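Local coordinates for protein plastocyanin (Adiantum capillus-veneris, PDB 1KDI) that carries electrons between the cytochrome b6-f complex and P700 of photosystem I, using a single bound copper ion, at residues A1-G6 / F14-I19; A26-L31 / E70-A75; F41-G46 / S53-A58; T82-C87 / K96-V101. All blocks are in the same frame, centred on the assembly; numbering follows the deposited sequence.

Contact 1. Residues A1-G6 / F14-I19; sequences AKVEVG and FYPDSI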
loop_
_atom_site.group_PDB
_atom_site.type_symbol
_atom_site.label_atom_id
_atom_site.label_comp_id
_atom_site.label_asym_id
_atom_site.label_seq_id
_atom_site.Cartn_x
_atom_site.Cartn_y
_atom_site.Cartn_z
ATOM N N ALA A 1 5.566 0.006 -10.488
ATOM C CA ALA A 1 5.577 -1.354 -9.974
ATOM C C ALA A 1 4.106 -1.707 -9.876
ATOM O O ALA A 1 3.277 -0.796 -9.963
ATOM C CB ALA A 1 6.153 -1.495 -8.581
ATOM N N LYS A 2 3.746 -2.990 -9.755
ATOM C CA LYS A 2 2.365 -3.455 -9.665
ATOM C C LYS A 2 2.319 -4.440 -8.537
ATOM O O LYS A 2 3.248 -5.226 -8.318
ATOM C CB LYS A 2 1.890 -4.140 -10.933
ATOM C CG LYS A 2 1.081 -3.185 -11.771
ATOM C CD LYS A 2 1.853 -3.019 -13.056
ATOM C CE LYS A 2 1.326 -1.949 -13.995
ATOM N NZ LYS A 2 0.061 -2.348 -14.571
ATOM N N VAL A 3 1.276 -4.307 -7.705
ATOM C CA VAL A 3 1.092 -5.175 -6.532
ATOM C C VAL A 3 -0.371 -5.575 -6.640
ATOM O O VAL A 3 -1.245 -4.755 -6.966
ATOM C CB VAL A 3 1.312 -4.431 -5.147
ATOM C CG1 VAL A 3 1.054 -5.317 -3.907
ATOM C CG2 VAL A 3 2.777 -3.979 -5.121
ATOM N N GLU A 4 -0.594 -6.873 -6.424
ATOM C CA GLU A 4 -1.915 -7.456 -6.408
ATOM C C GLU A 4 -2.350 -7.461 -4.961
ATOM O O GLU A 4 -1.606 -7.815 -4.059
ATOM C CB GLU A 4 -1.853 -8.876 -6.957
ATOM C CG GLU A 4 -1.687 -8.838 -8.467
ATOM C CD GLU A 4 -1.713 -10.199 -9.169
ATOM O OE1 GLU A 4 -2.220 -11.182 -8.623
ATOM O OE2 GLU A 4 -1.187 -10.251 -10.276
ATOM N N VAL A 5 -3.564 -7.060 -4.709
ATOM C CA VAL A 5 -4.067 -6.983 -3.355
ATOM C C VAL A 5 -5.126 -8.092 -3.212
ATOM O O VAL A 5 -6.168 -8.022 -3.863
ATOM C CB VAL A 5 -4.710 -5.601 -3.124
ATOM C CG1 VAL A 5 -5.120 -5.492 -1.669
ATOM C CG2 VAL A 5 -3.719 -4.486 -3.455
ATOM N N GLY A 6 -4.813 -9.081 -2.377
ATOM C CA GLY A 6 -5.656 -10.247 -2.168
ATOM C C GLY A 6 -5.563 -11.210 -3.335
ATOM O O GLY A 6 -4.800 -11.043 -4.284
ATOM N N PHE A 14 -0.675 -9.257 0.219
ATOM C CA PHE A 14 -0.171 -8.441 -0.909
ATOM C C PHE A 14 0.756 -9.331 -1.743
ATOM O O PHE A 14 1.522 -10.126 -1.181
ATOM C CB PHE A 14 0.672 -7.241 -0.451
ATOM C CG PHE A 14 -0.214 -6.207 0.230
ATOM C CD1 PHE A 14 -1.011 -5.370 -0.553
ATOM C CD2 PHE A 14 -0.235 -6.113 1.621
ATOM C CE1 PHE A 14 -1.826 -4.447 0.081
ATOM C CE2 PHE A 14 -1.054 -5.185 2.223
ATOM C CZ PHE A 14 -1.839 -4.363 1.458
ATOM N N TYR A 15 0.701 -9.242 -3.052
ATOM C CA TYR A 15 1.457 -10.095 -3.961
ATOM C C TYR A 15 2.226 -9.237 -4.944
ATOM O O TYR A 15 1.554 -8.783 -5.870
ATOM C CB TYR A 15 0.496 -11.024 -4.744
ATOM C CG TYR A 15 -0.098 -12.117 -3.881
ATOM C CD1 TYR A 15 0.690 -13.133 -3.368
ATOM C CD2 TYR A 15 -1.438 -12.048 -3.624
ATOM C CE1 TYR A 15 0.139 -14.118 -2.583
ATOM C CE2 TYR A 15 -2.000 -13.030 -2.841
ATOM C CZ TYR A 15 -1.214 -14.042 -2.334
ATOM O OH TYR A 15 -1.844 -15.011 -1.563
ATOM N N PRO A 16 3.557 -8.965 -4.849
ATOM C CA PRO A 16 4.455 -9.432 -3.796
ATOM C C PRO A 16 4.339 -8.576 -2.546
ATOM O O PRO A 16 3.771 -7.494 -2.623
ATOM C CB PRO A 16 5.852 -9.382 -4.411
ATOM C CG PRO A 16 5.782 -8.251 -5.402
ATOM C CD PRO A 16 4.305 -8.125 -5.811
ATOM N N ASP A 17 4.823 -8.999 -1.387
ATOM C CA ASP A 17 4.714 -8.151 -0.196
ATOM C C ASP A 17 5.955 -7.314 0.065
ATOM O O ASP A 17 6.118 -6.806 1.174
ATOM C CB ASP A 17 4.415 -8.984 1.059
ATOM C CG ASP A 17 5.387 -10.087 1.452
ATOM O OD1 ASP A 17 6.554 -10.091 1.054
ATOM O OD2 ASP A 17 4.966 -10.964 2.202
ATOM N N SER A 18 6.829 -7.209 -0.943
ATOM C CA SER A 18 8.081 -6.502 -0.870
ATOM C C SER A 18 8.384 -6.067 -2.290
ATOM O O SER A 18 8.389 -6.899 -3.210
ATOM C CB SER A 18 9.098 -7.442 -0.349
ATOM O OG SER A 18 10.119 -6.726 0.319
ATOM N N ILE A 19 8.502 -4.749 -2.489
ATOM C CA ILE A 19 8.694 -4.149 -3.786
ATOM C C ILE A 19 9.774 -3.107 -3.564
ATOM O O ILE A 19 9.898 -2.506 -2.486
ATOM C CB ILE A 19 7.502 -3.319 -4.432
ATOM C CG1 ILE A 19 6.334 -3.039 -3.531
ATOM C CG2 ILE A 19 7.117 -4.088 -5.690
ATOM C CD1 ILE A 19 5.465 -4.213 -3.014
#

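Contact 2. Residues A26-L31 / E70-A75; sequences AVEFTL and EPSFKA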
loop_
_atom_site.group_PDB
_atom_site.type_symbol
_atom_site.label_atom_id
_atom_site.label_comp_id
_atom_site.label_asym_id
_atom_site.label_seq_id
_atom_site.Cartn_x
_atom_site.Cartn_y
_atom_site.Cartn_z
ATOM N N ALA A 26 5.430 5.288 -9.867
ATOM C CA ALA A 26 4.165 4.852 -9.300
ATOM C C ALA A 26 4.061 3.336 -8.979
ATOM O O ALA A 26 4.636 2.436 -9.650
ATOM C CB ALA A 26 3.083 5.240 -10.289
ATOM N N VAL A 27 3.436 2.979 -7.869
ATOM C CA VAL A 27 3.164 1.591 -7.639
ATOM C C VAL A 27 1.633 1.520 -7.575
ATOM O O VAL A 27 0.918 2.308 -6.938
ATOM C CB VAL A 27 3.996 1.082 -6.371
ATOM C CG1 VAL A 27 4.746 2.202 -5.702
ATOM C CG2 VAL A 27 3.110 0.338 -5.422
ATOM N N GLU A 28 1.136 0.690 -8.499
ATOM C CA GLU A 28 -0.285 0.494 -8.687
ATOM C C GLU A 28 -0.739 -0.747 -7.940
ATOM O O GLU A 28 -0.230 -1.853 -8.158
ATOM C CB GLU A 28 -0.604 0.333 -10.160
ATOM C CG GLU A 28 -2.096 0.473 -10.338
ATOM C CD GLU A 28 -2.640 0.081 -11.693
ATOM O OE1 GLU A 28 -1.918 0.140 -12.681
ATOM O OE2 GLU A 28 -3.814 -0.284 -11.760
ATOM N N PHE A 29 -1.629 -0.557 -6.991
ATOM C CA PHE A 29 -2.219 -1.649 -6.255
ATOM C C PHE A 29 -3.501 -1.993 -6.976
ATOM O O PHE A 29 -4.247 -1.092 -7.361
ATOM C CB PHE A 29 -2.492 -1.198 -4.853
ATOM C CG PHE A 29 -1.233 -0.898 -4.065
ATOM C CD1 PHE A 29 -0.567 -1.925 -3.422
ATOM C CD2 PHE A 29 -0.783 0.408 -3.948
ATOM C CE1 PHE A 29 0.540 -1.681 -2.651
ATOM C CE2 PHE A 29 0.337 0.653 -3.171
ATOM C CZ PHE A 29 0.984 -0.383 -2.532
ATOM N N THR A 30 -3.719 -3.261 -7.269
ATOM C CA THR A 30 -4.920 -3.697 -7.939
ATOM C C THR A 30 -5.531 -4.794 -7.121
ATOM O O THR A 30 -4.833 -5.716 -6.697
ATOM C CB THR A 30 -4.645 -4.263 -9.316
ATOM O OG1 THR A 30 -3.892 -3.291 -10.010
ATOM C CG2 THR A 30 -5.910 -4.513 -10.104
ATOM N N LEU A 31 -6.834 -4.712 -6.907
ATOM C CA LEU A 31 -7.588 -5.699 -6.152
ATOM C C LEU A 31 -7.797 -6.964 -6.975
ATOM O O LEU A 31 -8.193 -6.853 -8.127
ATOM C CB LEU A 31 -8.967 -5.168 -5.792
ATOM C CG LEU A 31 -9.800 -6.101 -4.929
ATOM C CD1 LEU A 31 -9.237 -6.173 -3.540
ATOM C CD2 LEU A 31 -11.219 -5.609 -4.907
ATOM N N GLU A 70 -13.943 0.025 -7.748
ATOM C CA GLU A 70 -12.823 0.971 -7.647
ATOM C C GLU A 70 -11.667 -0.025 -7.501
ATOM O O GLU A 70 -11.260 -0.264 -6.368
ATOM C CB GLU A 70 -12.938 1.838 -6.371
ATOM C CG GLU A 70 -11.739 2.803 -6.090
ATOM C CD GLU A 70 -11.194 2.996 -4.650
ATOM O OE1 GLU A 70 -11.948 2.867 -3.681
ATOM O OE2 GLU A 70 -9.996 3.292 -4.493
ATOM N N PRO A 71 -11.134 -0.748 -8.500
ATOM C CA PRO A 71 -10.170 -1.819 -8.268
ATOM C C PRO A 71 -8.713 -1.409 -8.122
ATOM O O PRO A 71 -7.930 -2.286 -7.759
ATOM C CB PRO A 71 -10.376 -2.768 -9.409
ATOM C CG PRO A 71 -10.702 -1.839 -10.546
ATOM C CD PRO A 71 -11.630 -0.831 -9.870
ATOM N N SER A 72 -8.300 -0.160 -8.393
ATOM C CA SER A 72 -6.926 0.190 -8.132
ATOM C C SER A 72 -6.699 1.497 -7.395
ATOM O O SER A 72 -7.600 2.331 -7.265
ATOM C CB SER A 72 -6.131 0.188 -9.449
ATOM O OG SER A 72 -6.773 0.751 -10.573
ATOM N N PHE A 73 -5.478 1.591 -6.857
ATOM C CA PHE A 73 -4.972 2.737 -6.142
ATOM C C PHE A 73 -3.493 2.915 -6.555
ATOM O O PHE A 73 -2.742 1.951 -6.577
ATOM C CB PHE A 73 -5.125 2.456 -4.660
ATOM C CG PHE A 73 -4.488 3.512 -3.794
ATOM C CD1 PHE A 73 -4.942 4.816 -3.852
ATOM C CD2 PHE A 73 -3.410 3.162 -3.013
ATOM C CE1 PHE A 73 -4.292 5.784 -3.119
ATOM C CE2 PHE A 73 -2.763 4.128 -2.286
ATOM C CZ PHE A 73 -3.207 5.430 -2.345
ATOM N N LYS A 74 -3.036 4.137 -6.857
ATOM C CA LYS A 74 -1.678 4.478 -7.256
ATOM C C LYS A 74 -1.027 5.384 -6.233
ATOM O O LYS A 74 -1.617 6.424 -5.923
ATOM C CB LYS A 74 -1.661 5.223 -8.574
ATOM C CG LYS A 74 -2.038 4.307 -9.703
ATOM C CD LYS A 74 -2.198 5.056 -11.011
ATOM C CE LYS A 74 -2.485 4.021 -12.110
ATOM N NZ LYS A 74 -1.299 3.241 -12.476
ATOM N N ALA A 75 0.136 4.957 -5.745
ATOM C CA ALA A 75 0.923 5.695 -4.784
ATOM C C ALA A 75 2.279 6.063 -5.415
ATOM O O ALA A 75 2.795 5.299 -6.250
ATOM C CB ALA A 75 1.178 4.842 -3.558
#

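Contact 3. Residues F41-G46 / S53-A58; sequences FDIPAG and SELKAA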
loop_
_atom_site.group_PDB
_atom_site.type_symbol
_atom_site.label_atom_id
_atom_site.label_comp_id
_atom_site.label_asym_id
_atom_site.label_seq_id
_atom_site.Cartn_x
_atom_site.Cartn_y
_atom_site.Cartn_z
ATOM N N PHE A 41 0.031 3.619 4.484
ATOM C CA PHE A 41 1.419 3.567 4.930
ATOM C C PHE A 41 1.582 3.933 6.383
ATOM O O PHE A 41 0.908 4.830 6.923
ATOM C CB PHE A 41 2.276 4.517 4.109
ATOM C CG PHE A 41 2.598 3.960 2.733
ATOM C CD1 PHE A 41 1.729 4.136 1.688
ATOM C CD2 PHE A 41 3.770 3.260 2.560
ATOM C CE1 PHE A 41 2.020 3.609 0.456
ATOM C CE2 PHE A 41 4.052 2.738 1.317
ATOM C CZ PHE A 41 3.179 2.914 0.275
ATOM N N ASP A 42 2.500 3.204 7.006
ATOM C CA ASP A 42 2.945 3.503 8.338
ATOM C C ASP A 42 3.854 4.725 8.268
ATOM O O ASP A 42 4.631 4.887 7.329
ATOM C CB ASP A 42 3.731 2.391 8.896
ATOM C CG ASP A 42 3.074 1.881 10.142
ATOM O OD1 ASP A 42 2.892 2.663 11.093
ATOM O OD2 ASP A 42 2.729 0.694 10.125
ATOM N N ILE A 43 3.789 5.648 9.216
ATOM C CA ILE A 43 4.619 6.837 9.115
ATOM C C ILE A 43 5.725 6.637 10.125
ATOM O O ILE A 43 5.406 6.437 11.302
ATOM C CB ILE A 43 3.752 8.076 9.401
ATOM C CG1 ILE A 43 2.684 8.168 8.303
ATOM C CG2 ILE A 43 4.638 9.340 9.447
ATOM C CD1 ILE A 43 1.709 9.338 8.307
ATOM N N PRO A 44 7.010 6.586 9.720
ATOM C CA PRO A 44 8.129 6.293 10.615
ATOM C C PRO A 44 8.181 7.360 11.701
ATOM O O PRO A 44 8.116 8.544 11.372
ATOM C CB PRO A 44 9.333 6.305 9.711
ATOM C CG PRO A 44 8.789 6.249 8.289
ATOM C CD PRO A 44 7.489 7.016 8.408
ATOM N N ALA A 45 8.213 7.057 12.996
ATOM C CA ALA A 45 8.340 8.123 13.985
ATOM C C ALA A 45 9.790 8.612 13.826
ATOM O O ALA A 45 10.767 7.877 13.580
ATOM C CB ALA A 45 8.134 7.630 15.425
ATOM N N GLY A 46 9.811 9.941 13.808
ATOM C CA GLY A 46 11.044 10.659 13.615
ATOM C C GLY A 46 11.130 11.186 12.201
ATOM O O GLY A 46 12.004 12.015 11.921
ATOM N N SER A 53 3.947 13.988 5.030
ATOM C CA SER A 53 2.967 14.353 4.028
ATOM C C SER A 53 2.895 13.455 2.835
ATOM O O SER A 53 1.819 13.232 2.284
ATOM C CB SER A 53 3.204 15.713 3.458
ATOM O OG SER A 53 3.115 16.512 4.610
ATOM N N GLU A 54 4.060 12.961 2.426
ATOM C CA GLU A 54 4.167 12.118 1.255
ATOM C C GLU A 54 3.505 10.752 1.476
ATOM O O GLU A 54 2.729 10.294 0.659
ATOM C CB GLU A 54 5.655 12.050 0.979
ATOM C CG GLU A 54 6.029 11.208 -0.184
ATOM C CD GLU A 54 7.471 11.432 -0.581
ATOM O OE1 GLU A 54 8.369 11.278 0.231
ATOM O OE2 GLU A 54 7.690 11.769 -1.718
ATOM N N LEU A 55 3.785 10.138 2.610
ATOM C CA LEU A 55 3.231 8.875 3.052
ATOM C C LEU A 55 1.732 8.951 3.268
ATOM O O LEU A 55 0.999 8.036 2.864
ATOM C CB LEU A 55 3.969 8.494 4.312
ATOM C CG LEU A 55 5.070 7.502 4.251
ATOM C CD1 LEU A 55 5.783 7.493 2.945
ATOM C CD2 LEU A 55 5.985 7.822 5.354
ATOM N N LYS A 56 1.242 10.070 3.845
ATOM C CA LYS A 56 -0.203 10.291 3.966
ATOM C C LYS A 56 -0.835 10.435 2.602
ATOM O O LYS A 56 -1.829 9.774 2.346
ATOM C CB LYS A 56 -0.504 11.546 4.787
ATOM C CG LYS A 56 -0.350 11.180 6.243
ATOM C CD LYS A 56 -0.852 12.332 7.087
ATOM C CE LYS A 56 -1.170 11.846 8.509
ATOM N NZ LYS A 56 -1.837 12.882 9.304
ATOM N N ALA A 57 -0.326 11.236 1.667
ATOM C CA ALA A 57 -0.840 11.313 0.321
ATOM C C ALA A 57 -0.748 10.000 -0.451
ATOM O O ALA A 57 -1.430 9.787 -1.441
ATOM C CB ALA A 57 -0.065 12.349 -0.455
ATOM N N ALA A 58 0.164 9.130 -0.081
ATOM C CA ALA A 58 0.287 7.816 -0.679
ATOM C C ALA A 58 -0.599 6.770 0.048
ATOM O O ALA A 58 -0.473 5.561 -0.164
ATOM C CB ALA A 58 1.770 7.436 -0.605
#

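Contact 4. Residues T82-C87 / K96-V101; sequences TYTFYC and KGTLTV. With CU (copper (II) ion), chain B.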
loop_
_atom_site.group_PDB
_atom_site.type_symbol
_atom_site.label_atom_id
_atom_site.label_comp_id
_atom_site.label_asym_id
_atom_site.label_seq_id
_atom_site.Cartn_x
_atom_site.Cartn_y
_atom_site.Cartn_z
ATOM N N THR A 82 12.836 2.789 3.376
ATOM C CA THR A 82 11.921 1.673 3.182
ATOM C C THR A 82 10.732 2.002 4.076
ATOM O O THR A 82 10.864 2.668 5.123
ATOM C CB THR A 82 12.587 0.305 3.549
ATOM O OG1 THR A 82 12.992 0.391 4.900
ATOM C CG2 THR A 82 13.848 -0.015 2.757
ATOM N N TYR A 83 9.542 1.662 3.579
ATOM C CA TYR A 83 8.316 2.073 4.230
ATOM C C TYR A 83 7.446 0.835 4.368
ATOM O O TYR A 83 7.540 -0.003 3.470
ATOM C CB TYR A 83 7.679 3.126 3.349
ATOM C CG TYR A 83 8.608 4.313 3.079
ATOM C CD1 TYR A 83 8.903 5.195 4.117
ATOM C CD2 TYR A 83 9.169 4.484 1.822
ATOM C CE1 TYR A 83 9.763 6.245 3.901
ATOM C CE2 TYR A 83 10.037 5.531 1.598
ATOM C CZ TYR A 83 10.317 6.400 2.637
ATOM O OH TYR A 83 11.164 7.476 2.402
ATOM N N THR A 84 6.666 0.705 5.459
ATOM C CA THR A 84 5.730 -0.399 5.621
ATOM C C THR A 84 4.334 0.029 5.256
ATOM O O THR A 84 3.924 1.136 5.571
ATOM C CB THR A 84 5.716 -0.889 7.044
ATOM O OG1 THR A 84 7.023 -1.371 7.296
ATOM C CG2 THR A 84 4.729 -2.047 7.275
ATOM N N PHE A 85 3.570 -0.781 4.553
ATOM C CA PHE A 85 2.183 -0.469 4.326
ATOM C C PHE A 85 1.308 -1.638 4.800
ATOM O O PHE A 85 1.798 -2.762 5.005
ATOM C CB PHE A 85 1.973 -0.160 2.863
ATOM C CG PHE A 85 2.306 -1.221 1.835
ATOM C CD1 PHE A 85 1.367 -2.174 1.505
ATOM C CD2 PHE A 85 3.562 -1.217 1.252
ATOM C CE1 PHE A 85 1.689 -3.146 0.580
ATOM C CE2 PHE A 85 3.868 -2.190 0.331
ATOM C CZ PHE A 85 2.932 -3.156 -0.005
ATOM N N TYR A 86 0.041 -1.362 5.110
ATOM C CA TYR A 86 -0.840 -2.408 5.608
ATOM C C TYR A 86 -2.256 -2.133 5.150
ATOM O O TYR A 86 -2.573 -1.078 4.577
ATOM C CB TYR A 86 -0.740 -2.485 7.146
ATOM C CG TYR A 86 -1.237 -1.235 7.849
ATOM C CD1 TYR A 86 -2.580 -1.043 8.116
ATOM C CD2 TYR A 86 -0.321 -0.256 8.179
ATOM C CE1 TYR A 86 -3.023 0.127 8.699
ATOM C CE2 TYR A 86 -0.751 0.914 8.764
ATOM C CZ TYR A 86 -2.086 1.092 9.013
ATOM O OH TYR A 86 -2.485 2.280 9.574
ATOM N N CYS A 87 -3.091 -3.145 5.327
ATOM C CA CYS A 87 -4.478 -3.009 4.946
ATOM C C CYS A 87 -5.193 -2.665 6.251
ATOM O O CYS A 87 -4.961 -3.405 7.210
ATOM C CB CYS A 87 -4.983 -4.367 4.343
ATOM S SG CYS A 87 -6.798 -4.420 4.221
ATOM N N LYS A 96 0.330 -6.998 5.354
ATOM C CA LYS A 96 1.271 -5.902 5.213
ATOM C C LYS A 96 2.418 -6.172 4.246
ATOM O O LYS A 96 2.726 -7.332 3.961
ATOM C CB LYS A 96 1.848 -5.578 6.552
ATOM C CG LYS A 96 2.682 -6.629 7.221
ATOM C CD LYS A 96 3.193 -5.824 8.394
ATOM C CE LYS A 96 4.288 -6.544 9.136
ATOM N NZ LYS A 96 4.859 -5.578 10.057
ATOM N N GLY A 97 3.077 -5.138 3.744
ATOM C CA GLY A 97 4.181 -5.308 2.833
ATOM C C GLY A 97 5.178 -4.180 3.036
ATOM O O GLY A 97 4.950 -3.306 3.892
ATOM N N THR A 98 6.299 -4.185 2.301
ATOM C CA THR A 98 7.282 -3.090 2.365
ATOM C C THR A 98 7.577 -2.509 0.985
ATOM O O THR A 98 7.496 -3.189 -0.041
ATOM C CB THR A 98 8.615 -3.547 3.010
ATOM O OG1 THR A 98 9.126 -4.651 2.285
ATOM C CG2 THR A 98 8.421 -3.963 4.432
ATOM N N LEU A 99 7.855 -1.220 0.929
ATOM C CA LEU A 99 8.150 -0.497 -0.283
ATOM C C LEU A 99 9.554 0.067 -0.035
ATOM O O LEU A 99 9.699 0.800 0.953
ATOM C CB LEU A 99 7.235 0.683 -0.468
ATOM C CG LEU A 99 6.825 1.274 -1.819
ATOM C CD1 LEU A 99 7.024 2.754 -1.792
ATOM C CD2 LEU A 99 7.608 0.677 -2.943
ATOM N N THR A 100 10.570 -0.290 -0.852
ATOM C CA THR A 100 11.914 0.256 -0.760
ATOM C C THR A 100 11.996 1.199 -1.927
ATOM O O THR A 100 11.817 0.788 -3.078
ATOM C CB THR A 100 13.012 -0.805 -0.917
ATOM O OG1 THR A 100 12.907 -1.566 0.267
ATOM C CG2 THR A 100 14.443 -0.308 -0.962
ATOM N N VAL A 101 12.233 2.488 -1.656
ATOM C CA VAL A 101 12.422 3.499 -2.694
ATOM C C VAL A 101 13.953 3.744 -2.784
ATOM O O VAL A 101 14.631 3.995 -1.761
ATOM C CB VAL A 101 11.691 4.806 -2.317
ATOM C CG1 VAL A 101 11.733 5.779 -3.487
ATOM C CG2 VAL A 101 10.235 4.517 -1.990
HETATM CU CU CU B . -7.278 -6.485 3.608
#

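Contact 1. Residues A1-G6 / F14-I19
The N-terminal beta hairpin of the plastocyanin sandwich sets Glu4 and Val5 of strand 2-5 against Tyr15 and Phe14 of strand 14-15. Glu4 and Tyr15 are its hydrogen-bonded antiparallel pair. Glu4 N reaches Tyr15 O at 2.9 Å, and Tyr15 N returns a bond of 2.9 Å to Glu4 O. Their side chains share one face of the sheet and touch CB to CB; this is the more exposed side, which suits a carboxylate and a phenol. In Tyr15, CG lies anti to the carbonyl carbon (chi1 -72°), which sends the ring along strand 2-5 until Gly6 O sits at its edge, in plane, 3.6 Å from Tyr15 CD2. The Tyr15 hydroxyl then bonds Asp7.

The other face is apolar. Val5 and Phe14 run alongside one another, both valine methyls near Phe14 CD1 and CE1, with Val5 CG1 3.9 Å from Phe14 CE1. Val3 divides its branches: CG1 meets Phe14 CD1 at 3.9 Å, while CG2 presses on Ile19 CD1 at 3.4 Å, a tight contact. It thereby spans the bend at cis Pro16, where the chain passes from one sheet to the other. With an alanine at Val3 both methyls go, and a gap would probably open between Phe14 and Ile19. The chemistry is therefore two-sided: the side with Glu4 and Tyr15 is polar and at least partly open to solvent, while Val5 and Phe14 extend an apolar surface to the copper ligands His37 and Met95.

Contact 2. Residues A26-L31 / E70-A75
Glu28 stretches across to Lys74 and Ser72 on the neighbouring strand, and every atom of its side chain finds something there. Its CB lies 3.8 Å from Lys74 NZ. CG is anti to the backbone N (chi1 -166°), and the extended chain runs obliquely over the lysine, with Glu28 CG 3.6 Å from Lys74 NZ and Glu28 CD 3.5 Å from the same nitrogen. At the tip the carboxylate divides its work. Glu28 OE1 takes the salt bridge from Lys74 NZ at 3.2 Å, met from well above the carboxylate plane, and Lys2 adds a long, weak ion pair to the same oxygen. Glu28 OE2 turns to Ser72, accepting a weak hydrogen bond from Ser72 OG at 3.4 Å. The lysine's final bend (chi4 -73°) folds its ammonium back over the glutamate.

Beneath these polar groups, strands 27-31 and 72-75 run antiparallel, at 163°, in one sheet of the cupredoxin sandwich, with 72-75 at its edge. Val27 with Ala75 and Phe29 with Phe73 exchange backbone bonds in both directions, and Leu31 N adds one to Pro71 O at 2.8 Å. On the opposite face the apolar Val27, Phe29 and Ala75 are buried, and Phe73 is partly so. There Phe29 and Phe73 run alongside one another, with CD2 of Phe29 3.9 Å from CD2 of Phe73, while the small Ala75 puts its CB at the Phe29 ring edge, 4.3 Å from Phe29 CE2.

Contact 3. Residues F41-G46 / S53-A58
Phe41 and Leu55 meet where the chain leaving strand 40-41 passes along helix 49-57. The backbone sets Phe41 CB 4.1 Å from Leu55 CG; with CG anti to the carbonyl carbon (chi1 -77°) the ring then runs on toward the helix end. There Ala58 O lies at the ring edge, in plane, 3.2 Å from both Phe41 CD1 and Phe41 CE1. This carbonyl is buried and has no hydrogen-bonding partner in the model, so the weakly positive C-H edge probably eases its burial, with Phe73 also close by. The small methyl of Ala58 fits against the ring, Ala58 CB being 4.0 Å from Phe41 CE1.

Leu55 fills the middle of the contact. Both of its torsions are far from staggered (chi1 -100°, chi2 29°), and CD2 points at the proline ring, 3.5 Å from Pro44 CD, a close approach. The CG1-CD1 arm of Ile43 crosses Lys56 at about a right angle, with Ile43 CD1 3.4 Å from Lys56 CG. The lysine thus lends its methylene chain to apolar packing.

Replacing Phe41 with a serine removes the ring, so Ala58 O would probably lose one of the aromatic edges beside it and a gap would be likely to open beside the Ala58 methyl. Ser59 OG ties the two segments by a different route, bonding both Phe41 N and Leu55 O. The arrangement is that of the short helix of plastocyanin, fastened by apolar side chains to the loop that leads into it, at the flank of the beta sandwich.

Contact 4. Residues T82-C87 / K96-V101
Tyr83 and Leu99 exchange two backbone hydrogen bonds, Tyr83 N to Leu99 O and Leu99 N to Tyr83 O, each 2.8 Å long. Phe85 N to Gly97 O and Gly97 N to Phe85 O repeat the exchange, each 3.0 Å. On the face shared by Thr82, Thr84, Thr98 and Thr100, beta-branched residues suit the extended chain; Thr98 OG1 bonds Ser18.

The pairing makes a beta hairpin whose far loop is the copper-binding loop of the cupredoxins. Cys87, just past the first strand, binds copper through SG at 2.2 Å; the loop brings His90 and Met95, and His37 comes from elsewhere.

On the opposite face Phe85 packs on Gly97. With CG between the backbone N and carbonyl carbon (chi1 60°), the ring folds over its strand partner, and Gly97 CA makes a CH-pi contact 4.0 Å from the Phe85 centroid, 19° off the normal. Glycine suits the place, since a CB would lie 2.7 Å from Phe85 CZ, a clash. Farther along, Val101 CG2 meets the Tyr83 ring at its edge, in plane, 3.7 Å from Tyr83 CE2, while the Tyr83 hydroxyl bonds Thr79 O.

How the contacts relate
Contacts 1 and 2 share one sheet: strands 2-5 and 27-31 are neighbours, joined by Val5 N to Thr30 O at 2.7 Å. Contact 1 crosses to the second sheet, where Ile19 O meets Thr100 N of contact 4 at 2.8 Å. Between the sheets, Phe85 of contact 4 takes edge-to-face partners from contact 1 (Phe14) and contact 2 (Phe29). Contact 3 lies inside the loop closed by contact 2 and joins contact 4 through Asp42 N and Thr84 O, 2.9 Å apart. Cys87 of contact 4 binds copper; the side chains of Val5 and Leu31 lie about 6 and 7 Å from the ion. The Asp42 side chain in contact 3 is about 14 Å from the copper ion.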